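Local coordinates for putative diflavin flavoprotein A 3 (Synechocystis sp., PDB 6H0C) that probably mediates electron transfer from NADH to oxygen, reducing it to water, and is represented by its flavodiiron core of a metallo-beta-lactamase-like and a flavodoxin-like domain, at residues V12-F17 with P163-L168; V84-A89 with E115-D120; Q128-N133 with L144-T149; P155-T160 with F169-F174; A263-N268 with A289-T294. All blocks are in the same frame, centred on the assembly; numbering follows the deposited sequence.

Interaction 1 (V12-F17 with P163-L168); sequences VDTTVF and PRTEIL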
# COMPACT_ATOMS: atom_id res chain seq x y z
N VAL A 12 -14.03 16.33 -18.12
CA VAL A 12 -15.48 16.39 -18.25
C VAL A 12 -16.15 15.52 -17.20
O VAL A 12 -15.77 14.36 -17.00
CB VAL A 12 -15.98 15.96 -19.66
CG1 VAL A 12 -15.59 16.99 -20.69
CG2 VAL A 12 -15.44 14.60 -20.03
N ASP A 13 -17.12 16.11 -16.50
CA ASP A 13 -17.88 15.42 -15.47
C ASP A 13 -17.03 14.97 -14.28
O ASP A 13 -17.51 14.24 -13.40
CB ASP A 13 -18.60 14.20 -16.07
CG ASP A 13 -19.44 14.57 -17.28
OD1 ASP A 13 -20.24 15.52 -17.18
OD2 ASP A 13 -19.29 13.91 -18.33
N THR A 14 -15.78 15.41 -14.22
CA THR A 14 -14.85 14.86 -13.24
C THR A 14 -14.22 15.92 -12.35
O THR A 14 -13.65 16.91 -12.83
CB THR A 14 -13.73 14.07 -13.92
OG1 THR A 14 -14.28 13.18 -14.90
CG2 THR A 14 -12.95 13.27 -12.87
N THR A 15 -14.30 15.68 -11.05
CA THR A 15 -13.76 16.60 -10.05
C THR A 15 -12.85 15.87 -9.08
O THR A 15 -13.13 14.73 -8.70
CB THR A 15 -14.90 17.27 -9.27
OG1 THR A 15 -15.85 17.81 -10.20
CG2 THR A 15 -14.36 18.37 -8.36
N VAL A 16 -11.75 16.51 -8.68
CA VAL A 16 -10.92 15.96 -7.60
C VAL A 16 -11.15 16.71 -6.28
O VAL A 16 -11.34 17.93 -6.24
CB VAL A 16 -9.41 16.00 -7.94
CG1 VAL A 16 -8.92 17.44 -8.00
CG2 VAL A 16 -8.63 15.23 -6.89
N PHE A 17 -11.17 15.95 -5.20
CA PHE A 17 -11.22 16.50 -3.85
C PHE A 17 -9.93 16.09 -3.16
O PHE A 17 -9.79 14.93 -2.77
CB PHE A 17 -12.43 15.96 -3.06
CG PHE A 17 -13.77 16.41 -3.58
CD1 PHE A 17 -14.51 17.35 -2.88
CD2 PHE A 17 -14.29 15.90 -4.75
CE1 PHE A 17 -15.75 17.78 -3.35
CE2 PHE A 17 -15.53 16.32 -5.23
CZ PHE A 17 -16.26 17.27 -4.52
N PRO A 163 -12.26 5.88 -20.32
CA PRO A 163 -11.90 6.19 -21.70
C PRO A 163 -12.41 7.55 -22.16
O PRO A 163 -11.84 8.13 -23.09
CB PRO A 163 -12.56 5.05 -22.49
CG PRO A 163 -13.68 4.58 -21.62
CD PRO A 163 -13.16 4.72 -20.22
N ARG A 164 -13.45 8.08 -21.53
CA ARG A 164 -13.98 9.39 -21.92
C ARG A 164 -12.98 10.52 -21.65
O ARG A 164 -12.85 11.45 -22.44
CB ARG A 164 -15.30 9.67 -21.19
CG ARG A 164 -15.87 11.07 -21.44
CD ARG A 164 -16.19 11.29 -22.93
NE ARG A 164 -16.72 12.63 -23.20
CZ ARG A 164 -15.97 13.67 -23.55
NH1 ARG A 164 -14.66 13.53 -23.69
NH2 ARG A 164 -16.53 14.85 -23.77
N THR A 165 -12.27 10.41 -20.53
CA THR A 165 -11.38 11.47 -20.07
C THR A 165 -9.90 11.08 -20.19
O THR A 165 -9.02 11.91 -19.95
CB THR A 165 -11.66 11.82 -18.60
OG1 THR A 165 -11.49 10.64 -17.79
CG2 THR A 165 -13.08 12.34 -18.43
N GLU A 166 -9.66 9.82 -20.54
CA GLU A 166 -8.32 9.26 -20.65
C GLU A 166 -7.57 9.34 -19.32
O GLU A 166 -6.34 9.49 -19.28
CB GLU A 166 -7.54 9.98 -21.74
CG GLU A 166 -8.00 9.56 -23.13
CD GLU A 166 -7.70 10.60 -24.16
OE1 GLU A 166 -7.81 11.81 -23.84
OE2 GLU A 166 -7.37 10.21 -25.29
N ILE A 167 -8.32 9.25 -18.23
CA ILE A 167 -7.72 9.21 -16.91
C ILE A 167 -7.63 7.77 -16.44
O ILE A 167 -8.60 7.01 -16.51
CB ILE A 167 -8.52 10.02 -15.89
CG1 ILE A 167 -8.58 11.49 -16.30
CG2 ILE A 167 -7.90 9.87 -14.50
CD1 ILE A 167 -9.52 12.33 -15.44
N LEU A 168 -6.44 7.40 -15.97
CA LEU A 168 -6.25 6.15 -15.24
C LEU A 168 -6.22 6.48 -13.75
O LEU A 168 -5.37 7.25 -13.29
CB LEU A 168 -4.95 5.47 -15.68
CG LEU A 168 -4.70 4.03 -15.28
CD1 LEU A 168 -5.75 3.11 -15.88
CD2 LEU A 168 -3.30 3.62 -15.72
O HOH W 1 -12.83 10.68 -15.46
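Val12 lays one methyl, CG2, over the guanidinium of Arg164, the two side chains crossing at about a right angle. CG2 sits above the centre of the flat group, 3.7 Å from Arg164 CZ, while the other methyl, CG1, approaches only the NH2 corner. The arginine CG leaves anti to the backbone N and the bend at chi2 (61°) places CD; CG meets the same valine methyl. That methyl also touches the one of Thr165, CG2 to CG2 3.6 Å, the two short side chains sliding past each other in opposite directions. The contact joins the two sheets of the metallo-beta-lactamase-like alpha-beta sandwich at their margin: residues 12-17 enter strand 14-21 just after the turn from strand 4-11, and residues 163-168 run from the hairpin turn after strand 158-162 into strand 167-171, where Glu166 and Ile167 make a G1 beta bulge opposite Asp162. No direct hydrogen bond spans the segments; a water does so instead, donating to Thr14 OG1 at 2.9 Å and hydrogen-bonded to Thr165 OG1 at 2.7 Å. Thr14 OG1 itself donates to Val12 O (2.8 Å), from above the carbonyl plane, which ties the turn back on the strand. The methyl of Thr165 packs 3.8 Å from Thr14 OG1. Deeper in, Thr14 CG2 lies 4.4 Å from Ile167 CD1. Asp13, beside the valine, turns its carboxylate to a salt bridge with Arg140 and a hydrogen bond with His142, whose side chain also touches Arg164 and Thr165.

Interaction 2 (V84-A89 with E115-D120); sequences VNANRA and EKLLAD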
# COMPACT_ATOMS: atom_id res chain seq x y z
N VAL A 84 -8.43 -0.89 0.36
CA VAL A 84 -9.26 -0.93 1.56
C VAL A 84 -8.44 -1.24 2.79
O VAL A 84 -7.52 -2.06 2.75
CB VAL A 84 -10.39 -1.99 1.42
CG1 VAL A 84 -11.07 -2.23 2.75
CG2 VAL A 84 -11.40 -1.56 0.39
N ASN A 85 -8.77 -0.57 3.89
CA ASN A 85 -8.27 -0.92 5.21
C ASN A 85 -9.17 -0.30 6.29
O ASN A 85 -10.12 0.42 5.97
CB ASN A 85 -6.82 -0.47 5.39
CG ASN A 85 -6.61 1.00 5.08
OD1 ASN A 85 -7.24 1.88 5.68
ND2 ASN A 85 -5.70 1.28 4.15
N ALA A 86 -8.88 -0.59 7.56
CA ALA A 86 -9.72 -0.16 8.67
C ALA A 86 -9.84 1.36 8.75
O ALA A 86 -10.88 1.90 9.11
CB ALA A 86 -9.18 -0.70 9.99
N ASN A 87 -8.75 2.03 8.40
CA ASN A 87 -8.70 3.48 8.44
C ASN A 87 -9.68 4.08 7.43
O ASN A 87 -10.52 4.92 7.77
CB ASN A 87 -7.25 3.95 8.17
CG ASN A 87 -7.02 5.41 8.54
OD1 ASN A 87 -7.54 6.31 7.89
ND2 ASN A 87 -6.21 5.63 9.56
N ARG A 88 -9.60 3.64 6.17
CA ARG A 88 -10.54 4.06 5.15
C ARG A 88 -11.97 3.60 5.48
O ARG A 88 -12.95 4.30 5.20
CB ARG A 88 -10.13 3.51 3.78
CG ARG A 88 -8.78 4.00 3.25
CD ARG A 88 -8.85 5.42 2.71
NE ARG A 88 -7.53 5.90 2.31
CZ ARG A 88 -7.32 6.71 1.27
NH1 ARG A 88 -8.34 7.13 0.53
NH2 ARG A 88 -6.08 7.10 0.98
N ALA A 89 -12.09 2.41 6.07
CA ALA A 89 -13.40 1.85 6.37
C ALA A 89 -14.15 2.74 7.36
O ALA A 89 -15.38 2.82 7.34
CB ALA A 89 -13.27 0.44 6.92
N GLU A 115 -15.73 -6.91 4.21
CA GLU A 115 -16.75 -7.69 4.90
C GLU A 115 -16.35 -7.93 6.35
O GLU A 115 -17.16 -7.82 7.26
CB GLU A 115 -17.01 -9.02 4.17
CG GLU A 115 -17.72 -8.84 2.82
CD GLU A 115 -17.85 -10.14 2.02
OE1 GLU A 115 -18.17 -10.05 0.81
OE2 GLU A 115 -17.62 -11.23 2.58
N LYS A 116 -15.08 -8.24 6.58
CA LYS A 116 -14.60 -8.37 7.95
C LYS A 116 -14.62 -7.00 8.63
O LYS A 116 -15.21 -6.85 9.69
CB LYS A 116 -13.20 -8.99 8.00
CG LYS A 116 -13.17 -10.43 7.49
CD LYS A 116 -11.84 -11.13 7.78
CE LYS A 116 -10.68 -10.47 7.04
NZ LYS A 116 -10.70 -10.73 5.57
N LEU A 117 -14.00 -6.00 8.00
CA LEU A 117 -13.90 -4.65 8.57
C LEU A 117 -15.23 -4.04 8.98
O LEU A 117 -15.30 -3.32 9.97
CB LEU A 117 -13.21 -3.71 7.58
CG LEU A 117 -11.73 -3.97 7.34
CD1 LEU A 117 -11.15 -2.95 6.36
CD2 LEU A 117 -10.99 -3.91 8.66
N LEU A 118 -16.28 -4.30 8.21
CA LEU A 118 -17.59 -3.73 8.50
C LEU A 118 -18.54 -4.76 9.10
O LEU A 118 -19.75 -4.54 9.15
CB LEU A 118 -18.22 -3.15 7.24
CG LEU A 118 -17.58 -1.87 6.72
CD1 LEU A 118 -18.31 -1.42 5.47
CD2 LEU A 118 -17.61 -0.79 7.79
N ALA A 119 -17.97 -5.88 9.54
CA ALA A 119 -18.75 -7.00 10.07
C ALA A 119 -19.81 -6.56 11.08
O ALA A 119 -20.99 -6.90 10.96
CB ALA A 119 -17.83 -8.03 10.71
N ASP A 120 -19.38 -5.78 12.08
CA ASP A 120 -20.26 -5.36 13.16
C ASP A 120 -20.88 -3.99 12.92
O ASP A 120 -21.62 -3.49 13.76
CB ASP A 120 -19.50 -5.34 14.49
CG ASP A 120 -19.18 -6.73 15.00
OD1 ASP A 120 -19.85 -7.69 14.56
OD2 ASP A 120 -18.25 -6.85 15.83
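Ala86 and Leu117 bring the two backbones nearest, CA to CA 6.1 Å, where the first turn of helix 86-98 meets the last turn of helix 108-117. Leu118 then leaves helical geometry, ending the second helix beside the start of the first. Asn85 is the N-cap of helix 86-98: its OD1 accepts from Arg88 N at 3.0 Å, a nearly straight bond (171° at the hydrogen) with the donor tilted 25° from the carbonyl plane.

Leu117 carries the contact with both methyls. Its CG stands anti to the carbonyl carbon (chi1 -69°). CD1 lies against the peptide joining Asn85 to Ala86, 3.3 Å from Asn85 C, and also meets Val84 CG1 at 3.7 Å and Ala89 CB at 4.0 Å. CD2 reaches the methyl of Ala86 (CB 3.9 Å away). Leu118 adds a looser touch, its CD2 approaching Ala89 O at 4.3 Å.

With His83, residues Asn85, Asn87 and Arg88 probably lie where canonical flavodiiron proteins carry the H-x-E-x-D-H iron-ligand motif; here Asn85 ND2 and Arg88 NH2 instead hold a bound citrate, probably from the crystallisation liquor. Val84 also packs on earlier residues of helix 108-117, Ala110, Asn113 and Leu114, while Leu118 touches Val123 in the loop leading to strand 127-129. These two successive helices of the metallo-beta-lactamase-like domain are connected through strand 103-106.

Interaction 3 (Q128-N133 with L144-T149); sequences QVMKGN and LTFIPT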
# COMPACT_ATOMS: atom_id res chain seq x y z
N GLN A 128 -20.38 -4.77 -5.30
CA GLN A 128 -20.21 -5.39 -6.61
C GLN A 128 -18.71 -5.56 -6.88
O GLN A 128 -17.98 -4.58 -7.02
CB GLN A 128 -20.87 -4.57 -7.70
CG GLN A 128 -20.83 -5.22 -9.09
CD GLN A 128 -21.56 -4.41 -10.15
OE1 GLN A 128 -22.49 -3.64 -9.84
NE2 GLN A 128 -21.15 -4.56 -11.40
N VAL A 129 -18.27 -6.81 -6.93
CA VAL A 129 -16.86 -7.12 -7.15
C VAL A 129 -16.45 -6.96 -8.61
O VAL A 129 -17.15 -7.40 -9.52
CB VAL A 129 -16.54 -8.55 -6.69
CG1 VAL A 129 -15.11 -8.90 -7.03
CG2 VAL A 129 -16.78 -8.68 -5.19
N MET A 130 -15.31 -6.31 -8.83
CA MET A 130 -14.80 -6.13 -10.18
C MET A 130 -13.48 -6.89 -10.39
O MET A 130 -12.58 -6.90 -9.54
CB MET A 130 -14.60 -4.64 -10.47
CG MET A 130 -15.90 -3.82 -10.48
SD MET A 130 -17.04 -4.29 -11.81
CE MET A 130 -18.18 -2.91 -11.80
N LYS A 131 -13.41 -7.55 -11.55
CA LYS A 131 -12.27 -8.33 -11.97
C LYS A 131 -11.67 -7.65 -13.20
O LYS A 131 -12.26 -6.72 -13.75
CB LYS A 131 -12.70 -9.77 -12.27
CG LYS A 131 -11.61 -10.68 -12.81
CD LYS A 131 -12.14 -12.09 -13.09
CE LYS A 131 -11.01 -13.06 -13.45
NZ LYS A 131 -11.53 -14.44 -13.72
N GLY A 132 -10.49 -8.10 -13.63
CA GLY A 132 -9.84 -7.51 -14.78
C GLY A 132 -10.73 -7.50 -16.00
O GLY A 132 -11.34 -8.51 -16.34
N ASN A 133 -10.83 -6.34 -16.64
CA ASN A 133 -11.61 -6.14 -17.86
C ASN A 133 -13.13 -6.10 -17.65
O ASN A 133 -13.89 -6.12 -18.62
CB ASN A 133 -11.26 -7.21 -18.90
CG ASN A 133 -9.79 -7.15 -19.31
OD1 ASN A 133 -9.21 -6.08 -19.47
ND2 ASN A 133 -9.18 -8.32 -19.46
N LEU A 144 -16.20 2.76 -17.55
CA LEU A 144 -15.01 2.42 -16.81
C LEU A 144 -14.59 0.97 -17.05
O LEU A 144 -15.44 0.08 -17.16
CB LEU A 144 -15.24 2.64 -15.31
CG LEU A 144 -15.84 4.00 -14.93
CD1 LEU A 144 -16.04 4.08 -13.41
CD2 LEU A 144 -14.97 5.15 -15.44
N THR A 145 -13.28 0.75 -17.15
CA THR A 145 -12.72 -0.60 -17.16
C THR A 145 -11.84 -0.78 -15.92
O THR A 145 -11.08 0.12 -15.55
CB THR A 145 -11.89 -0.86 -18.43
OG1 THR A 145 -12.77 -0.84 -19.57
CG2 THR A 145 -11.21 -2.21 -18.37
N PHE A 146 -11.95 -1.93 -15.26
CA PHE A 146 -11.20 -2.14 -14.03
C PHE A 146 -10.00 -3.06 -14.21
O PHE A 146 -10.04 -4.01 -14.99
CB PHE A 146 -12.15 -2.68 -12.95
CG PHE A 146 -13.26 -1.72 -12.61
CD1 PHE A 146 -14.49 -1.82 -13.24
CD2 PHE A 146 -13.04 -0.68 -11.72
CE1 PHE A 146 -15.51 -0.92 -12.95
CE2 PHE A 146 -14.05 0.22 -11.42
CZ PHE A 146 -15.29 0.11 -12.04
N ILE A 147 -8.93 -2.75 -13.49
CA ILE A 147 -7.69 -3.51 -13.54
C ILE A 147 -7.16 -3.79 -12.13
O ILE A 147 -6.56 -2.90 -11.51
CB ILE A 147 -6.56 -2.77 -14.31
CG1 ILE A 147 -7.07 -2.25 -15.66
CG2 ILE A 147 -5.34 -3.69 -14.47
CD1 ILE A 147 -7.49 -0.81 -15.65
N PRO A 148 -7.39 -5.02 -11.61
CA PRO A 148 -6.77 -5.42 -10.33
C PRO A 148 -5.24 -5.32 -10.38
O PRO A 148 -4.62 -5.79 -11.33
CB PRO A 148 -7.24 -6.87 -10.15
CG PRO A 148 -8.54 -6.94 -10.91
CD PRO A 148 -8.31 -6.06 -12.12
N THR A 149 -4.63 -4.72 -9.37
CA THR A 149 -3.18 -4.60 -9.35
C THR A 149 -2.66 -4.92 -7.95
O THR A 149 -2.11 -4.05 -7.27
CB THR A 149 -2.72 -3.19 -9.79
OG1 THR A 149 -3.39 -2.19 -9.01
CG2 THR A 149 -3.03 -2.96 -11.27
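Met130 folds over the ring of Phe146 in a Met-aromatic contact between the two sheets of the metallo-beta-lactamase-like sandwich. Residues 128-133 run out of edge strand 127-129 of the seven-stranded sheet, and residues 144-148 belong to strand 143-148 of the five-stranded one; the touching parts point 113° apart. In the methionine CG stands anti to the carbonyl carbon (chi1 -64°), and the chain bends at chi2 (-65°), placing SD obliquely above the CD1-CE1 side of the ring. CG lies over one face, offset toward the rim and 3.9 Å from the centroid, a CH-pi contact. The sulfur is 4.5 Å from the same centroid. Beyond it the methyl lies outside the CE1 corner, with Met130 CE 3.5 Å from Phe146 CE1. The two side chains cross obliquely. Ile105 of strand 103-106 touches both.

Further on, Pro148 presses its ring against the backbone of Gly132: CD is 3.3 Å from Gly132 N and, tighter than usual for two carbons, 3.4 Å from Gly132 CA. Thr145 adds its methyl CG2 against Asn133 CA. Phe146 O receives two approaches, a CA-H...O contact from Gly132 CA and the hydrogen bond from Asn133 N, 3.0 Å long and nearly along the C=O axis.

Interaction 4 (P155-T160 with F169-F174); sequences PGQLCT and FTDKLF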
# COMPACT_ATOMS: atom_id res chain seq x y z
N PRO A 155 -3.44 -5.82 -1.11
CA PRO A 155 -3.94 -7.03 -1.78
C PRO A 155 -5.20 -6.75 -2.60
O PRO A 155 -5.45 -7.43 -3.60
CB PRO A 155 -4.24 -7.97 -0.62
CG PRO A 155 -3.39 -7.47 0.51
CD PRO A 155 -3.39 -5.98 0.35
N GLY A 156 -5.97 -5.75 -2.18
CA GLY A 156 -7.22 -5.46 -2.87
C GLY A 156 -7.11 -4.33 -3.86
O GLY A 156 -8.12 -3.80 -4.31
N GLN A 157 -5.88 -3.95 -4.20
CA GLN A 157 -5.71 -2.75 -5.02
C GLN A 157 -6.34 -2.92 -6.40
O GLN A 157 -6.21 -3.96 -7.04
CB GLN A 157 -4.23 -2.39 -5.17
CG GLN A 157 -4.01 -1.07 -5.88
CD GLN A 157 -2.55 -0.69 -5.89
OE1 GLN A 157 -2.04 -0.13 -4.93
NE2 GLN A 157 -1.87 -1.01 -6.98
N LEU A 158 -7.02 -1.86 -6.83
CA LEU A 158 -7.80 -1.87 -8.05
C LEU A 158 -7.65 -0.55 -8.78
O LEU A 158 -7.99 0.50 -8.23
CB LEU A 158 -9.27 -2.13 -7.73
CG LEU A 158 -10.22 -2.19 -8.92
CD1 LEU A 158 -9.99 -3.47 -9.71
CD2 LEU A 158 -11.66 -2.09 -8.44
N CYS A 159 -7.14 -0.59 -10.01
CA CYS A 159 -7.06 0.62 -10.83
C CYS A 159 -8.25 0.69 -11.77
O CYS A 159 -8.86 -0.33 -12.08
CB CYS A 159 -5.75 0.65 -11.64
SG CYS A 159 -4.23 0.73 -10.65
N THR A 160 -8.55 1.89 -12.24
CA THR A 160 -9.72 2.12 -13.08
C THR A 160 -9.38 3.05 -14.25
O THR A 160 -8.74 4.08 -14.05
CB THR A 160 -10.87 2.77 -12.28
OG1 THR A 160 -11.10 2.03 -11.08
CG2 THR A 160 -12.15 2.82 -13.13
N PHE A 169 -7.16 5.93 -13.00
CA PHE A 169 -7.16 6.10 -11.56
C PHE A 169 -6.25 5.03 -10.97
O PHE A 169 -6.58 3.85 -11.01
CB PHE A 169 -8.58 6.02 -11.00
CG PHE A 169 -9.48 7.11 -11.53
CD1 PHE A 169 -9.55 8.34 -10.89
CD2 PHE A 169 -10.21 6.92 -12.69
CE1 PHE A 169 -10.36 9.35 -11.38
CE2 PHE A 169 -11.02 7.93 -13.20
CZ PHE A 169 -11.10 9.15 -12.55
N THR A 170 -5.10 5.46 -10.45
CA THR A 170 -4.00 4.54 -10.14
C THR A 170 -3.81 4.23 -8.66
O THR A 170 -2.90 3.47 -8.31
CB THR A 170 -2.65 5.07 -10.67
OG1 THR A 170 -2.37 6.34 -10.07
CG2 THR A 170 -2.69 5.23 -12.20
N ASP A 171 -4.65 4.81 -7.81
CA ASP A 171 -4.60 4.51 -6.38
C ASP A 171 -3.16 4.71 -5.88
O ASP A 171 -2.58 5.79 -6.07
CB ASP A 171 -5.12 3.07 -6.11
CG ASP A 171 -5.34 2.77 -4.62
OD1 ASP A 171 -6.27 3.34 -4.00
OD2 ASP A 171 -4.60 1.93 -4.06
N LYS A 172 -2.55 3.68 -5.29
CA LYS A 172 -1.25 3.85 -4.68
C LYS A 172 -0.11 3.93 -5.69
O LYS A 172 1.00 4.31 -5.33
CB LYS A 172 -0.99 2.72 -3.68
CG LYS A 172 -1.86 2.80 -2.44
CD LYS A 172 -1.33 3.86 -1.46
CE LYS A 172 -2.30 4.04 -0.28
NZ LYS A 172 -1.71 4.87 0.82
N LEU A 173 -0.37 3.61 -6.95
CA LEU A 173 0.69 3.72 -7.96
C LEU A 173 0.89 5.15 -8.47
O LEU A 173 -0.09 5.87 -8.70
CB LEU A 173 0.40 2.79 -9.14
CG LEU A 173 0.42 1.29 -8.86
CD1 LEU A 173 -0.10 0.50 -10.06
CD2 LEU A 173 1.83 0.86 -8.49
N PHE A 174 2.15 5.54 -8.65
CA PHE A 174 2.52 6.78 -9.35
C PHE A 174 2.32 8.06 -8.52
O PHE A 174 2.33 9.16 -9.07
CB PHE A 174 1.74 6.91 -10.66
CG PHE A 174 2.13 5.90 -11.70
CD1 PHE A 174 3.45 5.81 -12.12
CD2 PHE A 174 1.20 5.05 -12.25
CE1 PHE A 174 3.83 4.88 -13.07
CE2 PHE A 174 1.57 4.12 -13.21
CZ PHE A 174 2.88 4.03 -13.62
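Thr160 and Phe169 form an antiparallel hydrogen-bonded pair, Thr160 N giving to Phe169 O at 3.0 Å and Phe169 N to Thr160 O at 2.6 Å, between strands whose short axes run 158° apart. Both side chains lie on one face of the sheet, CB to CB 4.2 Å, and the Phe169 ring turns its edge to Thr160 O, 3.5 Å from CD2. Cys159 meets mostly backbone: CB is 3.4 Å from Phe169 O, and SG faces Thr170 O; SG also lies near Leu173 CD1.

Gln157 reaches across with CG anti to the backbone N (chi1 -173°) and the chain extended beyond it. OE1 meets Lys172 CB at 3.3 Å; NE2 lies 3.8 Å from Leu173 CG and donates to Thr149 OG1. Gln157 OE1 and Asp171 OD2, both acceptors, come close without a hydrogen bond, the planes 66° apart. Asp171 OD1 is bonded to His83, Lys172 NZ to His229 and a citrate, probably from the crystallisation liquor. The type II' turn from Thr170 to Leu173 is clasped by Thr170 OG1 on Leu173 O (2.7 Å). Asp171, at this open end of the beta hairpin, with His83 and His229 nearby, probably lies where canonical flavodiiron proteins hold iron ligands.

Interaction 5 (A263-N268 with A289-T294); sequences ASAYGN and AINAET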
# COMPACT_ATOMS: atom_id res chain seq x y z
N ALA A 263 2.85 -10.35 9.04
CA ALA A 263 1.56 -10.99 9.31
C ALA A 263 0.40 -10.44 8.48
O ALA A 263 -0.42 -11.21 7.97
CB ALA A 263 1.24 -10.87 10.78
N SER A 264 0.31 -9.12 8.35
CA SER A 264 -0.76 -8.50 7.56
C SER A 264 -0.40 -7.09 7.10
O SER A 264 0.61 -6.51 7.53
CB SER A 264 -2.05 -8.47 8.37
OG SER A 264 -1.96 -7.50 9.39
N ALA A 265 -1.24 -6.54 6.22
CA ALA A 265 -0.92 -5.31 5.49
C ALA A 265 -0.96 -4.05 6.34
O ALA A 265 -0.25 -3.09 6.06
CB ALA A 265 -1.87 -5.15 4.30
N TYR A 266 -1.80 -4.05 7.35
CA TYR A 266 -2.07 -2.83 8.09
C TYR A 266 -1.92 -3.13 9.59
O TYR A 266 -2.34 -4.19 10.05
CB TYR A 266 -3.47 -2.30 7.73
CG TYR A 266 -3.83 -0.96 8.36
CD1 TYR A 266 -3.33 0.23 7.85
CD2 TYR A 266 -4.68 -0.90 9.46
CE1 TYR A 266 -3.65 1.45 8.42
CE2 TYR A 266 -5.01 0.31 10.04
CZ TYR A 266 -4.50 1.48 9.52
OH TYR A 266 -4.84 2.68 10.11
N GLY A 267 -1.30 -2.22 10.33
CA GLY A 267 -1.06 -2.44 11.75
C GLY A 267 0.36 -2.09 12.16
O GLY A 267 1.21 -1.81 11.30
N ASN A 268 0.63 -2.09 13.46
CA ASN A 268 1.94 -1.68 13.94
C ASN A 268 3.09 -2.54 13.40
O ASN A 268 4.16 -2.02 13.09
CB ASN A 268 1.97 -1.67 15.46
CG ASN A 268 1.26 -0.47 16.04
OD1 ASN A 268 1.12 0.55 15.39
ND2 ASN A 268 0.80 -0.59 17.28
N ALA A 289 8.58 -8.57 -0.30
CA ALA A 289 7.63 -8.57 0.78
C ALA A 289 6.61 -9.70 0.60
O ALA A 289 6.16 -9.97 -0.52
CB ALA A 289 6.93 -7.23 0.87
N ILE A 290 6.24 -10.34 1.70
CA ILE A 290 5.21 -11.36 1.70
C ILE A 290 4.20 -11.05 2.80
O ILE A 290 4.56 -10.96 3.98
CB ILE A 290 5.79 -12.76 1.94
CG1 ILE A 290 6.78 -13.12 0.83
CG2 ILE A 290 4.67 -13.78 2.07
CD1 ILE A 290 6.11 -13.52 -0.45
N ASN A 291 2.95 -10.86 2.40
CA ASN A 291 1.84 -10.71 3.34
C ASN A 291 1.33 -12.11 3.66
O ASN A 291 0.69 -12.75 2.83
CB ASN A 291 0.74 -9.82 2.72
CG ASN A 291 -0.45 -9.61 3.64
OD1 ASN A 291 -0.69 -10.39 4.56
ND2 ASN A 291 -1.22 -8.56 3.38
N ALA A 292 1.64 -12.59 4.86
CA ALA A 292 1.30 -13.96 5.25
C ALA A 292 -0.21 -14.20 5.16
O ALA A 292 -0.66 -15.29 4.82
CB ALA A 292 1.80 -14.24 6.66
N GLU A 293 -0.97 -13.16 5.46
CA GLU A 293 -2.42 -13.25 5.48
C GLU A 293 -3.02 -13.54 4.10
O GLU A 293 -4.00 -14.26 3.99
CB GLU A 293 -3.00 -11.95 6.02
CG GLU A 293 -4.35 -12.05 6.63
CD GLU A 293 -4.73 -10.79 7.35
OE1 GLU A 293 -4.74 -9.72 6.70
OE2 GLU A 293 -4.99 -10.84 8.56
N THR A 294 -2.41 -12.99 3.06
CA THR A 294 -3.03 -13.04 1.74
C THR A 294 -2.19 -13.83 0.74
O THR A 294 -2.65 -14.16 -0.34
CB THR A 294 -3.26 -11.63 1.17
OG1 THR A 294 -2.00 -10.98 1.00
CG2 THR A 294 -4.14 -10.81 2.12
O HOH W 2 -3.39 -8.00 5.02
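Glu293 reaches over Ser264 from a short turn after strand 286-291. Its CB sits 3.3 Å from Ala263 O, the same oxygen that takes a weak hydrogen bond from Glu293 N (3.2 Å). CG leaves anti to the backbone N (chi1 -156°), and the chain runs on extended, carrying CD to 3.7 Å from Ser264 CB. At the tip OE1 does the closer touching, 3.4 Å from that same CB, with OE2 a little further off. OE1 also accepts from a water, at 2.8 Å, which in turn accepts from Ala265 N and Asn291 ND2, so three groups grip one molecule.

Both segments belong to the flavodoxin-like domain, at the C-terminal ends of neighbouring parallel strands 257-262 and 286-291; residues 263-268 lead into helix 268-281, as the phosphate-binding loop of flavodoxins does after its first strand.

Asn291 shares the water with the glutamate. Its ND2 packs 3.6 Å from Ala265 CB and, besides the water, donates to Pro152 O of the other domain. Its OD1 turns back to its own segment, taking a weak hydrogen bond from Glu293 N at 2.9 Å, and brushes Ser264 CA.

How the interactions relate
Interactions 1 to 4 lie in the metallo-beta-lactamase-like domain, interaction 5 in the flavodoxin-like domain that follows it in the chain. Interactions 3 and 4, centres about 10 Å apart, meet on adjacent strands 143-148 and 158-162, which backbone bonds pair. Interaction 1 shares strand 167-171 with interaction 4 but sits at its other end, about 15 Å away between centres; the loop it closes spans interactions 2 and 3. Interactions 1 and 3 both bridge the two sheets of the sandwich. Across the domain boundary, interaction 5 touches interaction 2 through Tyr266 on Asn85, Ala86 and Asn87, and interaction 4 through Pro155, so interactions 2, 4 and 5 lie at the interface between the two domains.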